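Bacterial fluorinating enzyme homolog (Thermus thermophilus, PDB 2CW5) hydrolyses S-adenosyl-L-methionine to adenosine and L-methionine as a homotrimer, and lacks chlorinase and fluorinase activity. Local coordinates at residues A79-G84 with F109-P114. Sequence-based numbering, arbitrary orientation.
Sequences AVAALG and FLLEPP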
ATOM      1  N   ALA C  79      -9.259   1.144  24.829  1.00 28.76           N
ATOM      2  CA  ALA C  79      -8.337   1.967  24.045  1.00 28.31           C
ATOM      3  C   ALA C  79      -7.440   2.744  25.004  1.00 27.09           C
ATOM      4  O   ALA C  79      -7.933   3.458  25.876  1.00 26.51           O
ATOM      5  CB  ALA C  79      -9.116   2.931  23.155  1.00 28.07           C
ATOM      6  N   VAL C  80      -6.125   2.614  24.841  1.00 25.33           N
ATOM      7  CA  VAL C  80      -5.203   3.298  25.740  1.00 24.41           C
ATOM      8  C   VAL C  80      -4.020   4.010  25.100  1.00 24.87           C
ATOM      9  O   VAL C  80      -3.732   3.868  23.911  1.00 23.81           O
ATOM     10  CB  VAL C  80      -4.597   2.316  26.776  1.00 24.47           C
ATOM     11  CG1 VAL C  80      -5.696   1.672  27.601  1.00 24.32           C
ATOM     12  CG2 VAL C  80      -3.771   1.249  26.061  1.00 22.76           C
ATOM     13  N   ALA C  81      -3.349   4.793  25.934  1.00 24.41           N
ATOM     14  CA  ALA C  81      -2.142   5.508  25.569  1.00 22.40           C
ATOM     15  C   ALA C  81      -1.215   5.144  26.731  1.00 25.01           C
ATOM     16  O   ALA C  81      -1.620   5.230  27.892  1.00 23.08           O
ATOM     17  CB  ALA C  81      -2.390   6.996  25.542  1.00 23.92           C
ATOM     18  N   ALA C  82      -0.004   4.694  26.419  1.00 24.14           N
ATOM     19  CA  ALA C  82       0.977   4.325  27.441  1.00 23.74           C
ATOM     20  C   ALA C  82       2.227   5.159  27.184  1.00 24.75           C
ATOM     21  O   ALA C  82       2.659   5.298  26.041  1.00 23.97           O
ATOM     22  CB  ALA C  82       1.298   2.841  27.356  1.00 24.09           C
ATOM     23  N   LEU C  83       2.806   5.705  28.247  1.00 24.31           N
ATOM     24  CA  LEU C  83       3.969   6.576  28.120  1.00 26.73           C
ATOM     25  C   LEU C  83       5.267   6.022  28.699  1.00 24.85           C
ATOM     26  O   LEU C  83       5.325   5.628  29.862  1.00 26.05           O
ATOM     27  CB  LEU C  83       3.667   7.917  28.792  1.00 28.09           C
ATOM     28  CG  LEU C  83       2.293   8.539  28.517  1.00 33.20           C
ATOM     29  CD1 LEU C  83       2.049   9.682  29.498  1.00 33.50           C
ATOM     30  CD2 LEU C  83       2.216   9.034  27.082  1.00 32.52           C
ATOM     31  N   GLY C  84       6.303   6.008  27.865  1.00 24.61           N
ATOM     32  CA  GLY C  84       7.619   5.549  28.274  1.00 25.03           C
ATOM     33  C   GLY C  84       8.586   6.464  27.544  1.00 25.96           C
ATOM     34  O   GLY C  84       8.286   7.651  27.384  1.00 24.40           O
ATOM     35  N   PHE C 109      -3.251   5.708  30.043  1.00 29.10           N
ATOM     36  CA  PHE C 109      -4.495   6.471  30.098  1.00 30.99           C
ATOM     37  C   PHE C 109      -5.584   5.884  29.207  1.00 32.32           C
ATOM     38  O   PHE C 109      -5.301   5.350  28.135  1.00 31.67           O
ATOM     39  CB  PHE C 109      -4.236   7.912  29.650  1.00 31.75           C
ATOM     40  CG  PHE C 109      -3.268   8.661  30.518  1.00 32.74           C
ATOM     41  CD1 PHE C 109      -3.722   9.446  31.571  1.00 34.67           C
ATOM     42  CD2 PHE C 109      -1.900   8.577  30.286  1.00 32.88           C
ATOM     43  CE1 PHE C 109      -2.825  10.139  32.381  1.00 33.51           C
ATOM     44  CE2 PHE C 109      -0.998   9.262  31.088  1.00 32.46           C
ATOM     45  CZ  PHE C 109      -1.461  10.045  32.138  1.00 33.00           C
ATOM     46  N   LEU C 110      -6.832   5.990  29.658  1.00 32.94           N
ATOM     47  CA  LEU C 110      -7.969   5.515  28.877  1.00 32.84           C
ATOM     48  C   LEU C 110      -8.227   6.599  27.838  1.00 31.59           C
ATOM     49  O   LEU C 110      -8.166   7.783  28.156  1.00 31.23           O
ATOM     50  CB  LEU C 110      -9.206   5.354  29.768  1.00 34.68           C
ATOM     51  CG  LEU C 110      -9.688   3.931  30.046  1.00 38.26           C
ATOM     52  CD1 LEU C 110     -10.163   3.285  28.749  1.00 36.84           C
ATOM     53  CD2 LEU C 110      -8.563   3.125  30.675  1.00 37.81           C
ATOM     54  N   LEU C 111      -8.509   6.206  26.600  1.00 30.55           N
ATOM     55  CA  LEU C 111      -8.749   7.196  25.556  1.00 31.81           C
ATOM     56  C   LEU C 111     -10.221   7.567  25.405  1.00 33.97           C
ATOM     57  O   LEU C 111     -11.053   6.724  25.072  1.00 34.19           O
ATOM     58  CB  LEU C 111      -8.207   6.700  24.211  1.00 28.63           C
ATOM     59  CG  LEU C 111      -6.710   6.375  24.138  1.00 27.08           C
ATOM     60  CD1 LEU C 111      -6.332   6.074  22.695  1.00 22.19           C
ATOM     61  CD2 LEU C 111      -5.896   7.544  24.663  1.00 28.11           C
ATOM     62  N   GLU C 112     -10.531   8.836  25.664  1.00 37.38           N
ATOM     63  CA  GLU C 112     -11.894   9.345  25.540  1.00 39.48           C
ATOM     64  C   GLU C 112     -11.863  10.733  24.886  1.00 40.71           C
ATOM     65  O   GLU C 112     -12.538  11.657  25.335  1.00 40.22           O
ATOM     66  CB  GLU C 112     -12.557   9.435  26.919  1.00 41.21           C
ATOM     67  CG  GLU C 112     -12.396   8.180  27.763  1.00 44.45           C
ATOM     68  CD  GLU C 112     -13.284   8.172  28.996  1.00 45.57           C
ATOM     69  OE1 GLU C 112     -13.276   9.166  29.752  1.00 46.77           O
ATOM     70  OE2 GLU C 112     -13.985   7.160  29.209  1.00 46.86           O
ATOM     71  N   PRO C 113     -11.081  10.889  23.805  1.00 40.90           N
ATOM     72  CA  PRO C 113     -10.987  12.182  23.120  1.00 41.70           C
ATOM     73  C   PRO C 113     -12.259  12.528  22.350  1.00 42.50           C
ATOM     74  O   PRO C 113     -13.108  11.668  22.112  1.00 41.41           O
ATOM     75  CB  PRO C 113      -9.799  11.980  22.190  1.00 41.32           C
ATOM     76  CG  PRO C 113      -9.992  10.556  21.758  1.00 39.25           C
ATOM     77  CD  PRO C 113     -10.321   9.858  23.072  1.00 40.17           C
ATOM     78  N   PRO C 114     -12.411  13.802  21.962  1.00 44.02           N
ATOM     79  CA  PRO C 114     -13.607  14.190  21.213  1.00 45.63           C
ATOM     80  C   PRO C 114     -13.539  13.582  19.813  1.00 47.45           C
ATOM     81  O   PRO C 114     -12.492  13.628  19.157  1.00 46.97           O
ATOM     82  CB  PRO C 114     -13.527  15.713  21.204  1.00 45.64           C
ATOM     83  CG  PRO C 114     -12.053  15.971  21.209  1.00 45.62           C
ATOM     84  CD  PRO C 114     -11.545  14.968  22.218  1.00 44.57           C
TER
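The phenyl ring of F109 meets strand 79-83 by its edge: L83 brings CD1 to 3.5 Å from F109 CE2, near the ring plane, and A81 O lies at the same rim, 4.1 Å from F109 CD2. The side chains of L83 and F109 cross at about a right angle. This apolar contact flanks a short antiparallel pairing. A81 and F109 form a hydrogen-bonded pair, in which F109 N donates to A81 O (2.7 Å) and A81 N to F109 O (3.0 Å). V80 and L110 make the neighbouring non-hydrogen-bonded pair. The example illustrates how successive residues of paired strands alternate between the faces of a sheet, V80 and L110 on one, A81 and F109 on the other. V80 CA directs a CA-H...O contact of 3.2 Å at F109 O, which already accepts from A81 N. Beyond strand 107-110 the pairing continues through L111 N, which donates to A79 O at 2.9 Å from 35° above the carbonyl plane. The L111 side chain starts toward strand 79-83: its CB meets A79 CB, CD1 reaches V80 O and CD2 packs on A81 CB (3.7 Å). The pairing joins adjacent strands of the mixed sheet in the N-terminal domain. Strand 87-89 flanks strand 79-83 on its other side, strand 157-158 borders strand 107-110, and helix 133-147 packs F138 against both A79 and L111, with A79 near H133, a residue probably important for activity.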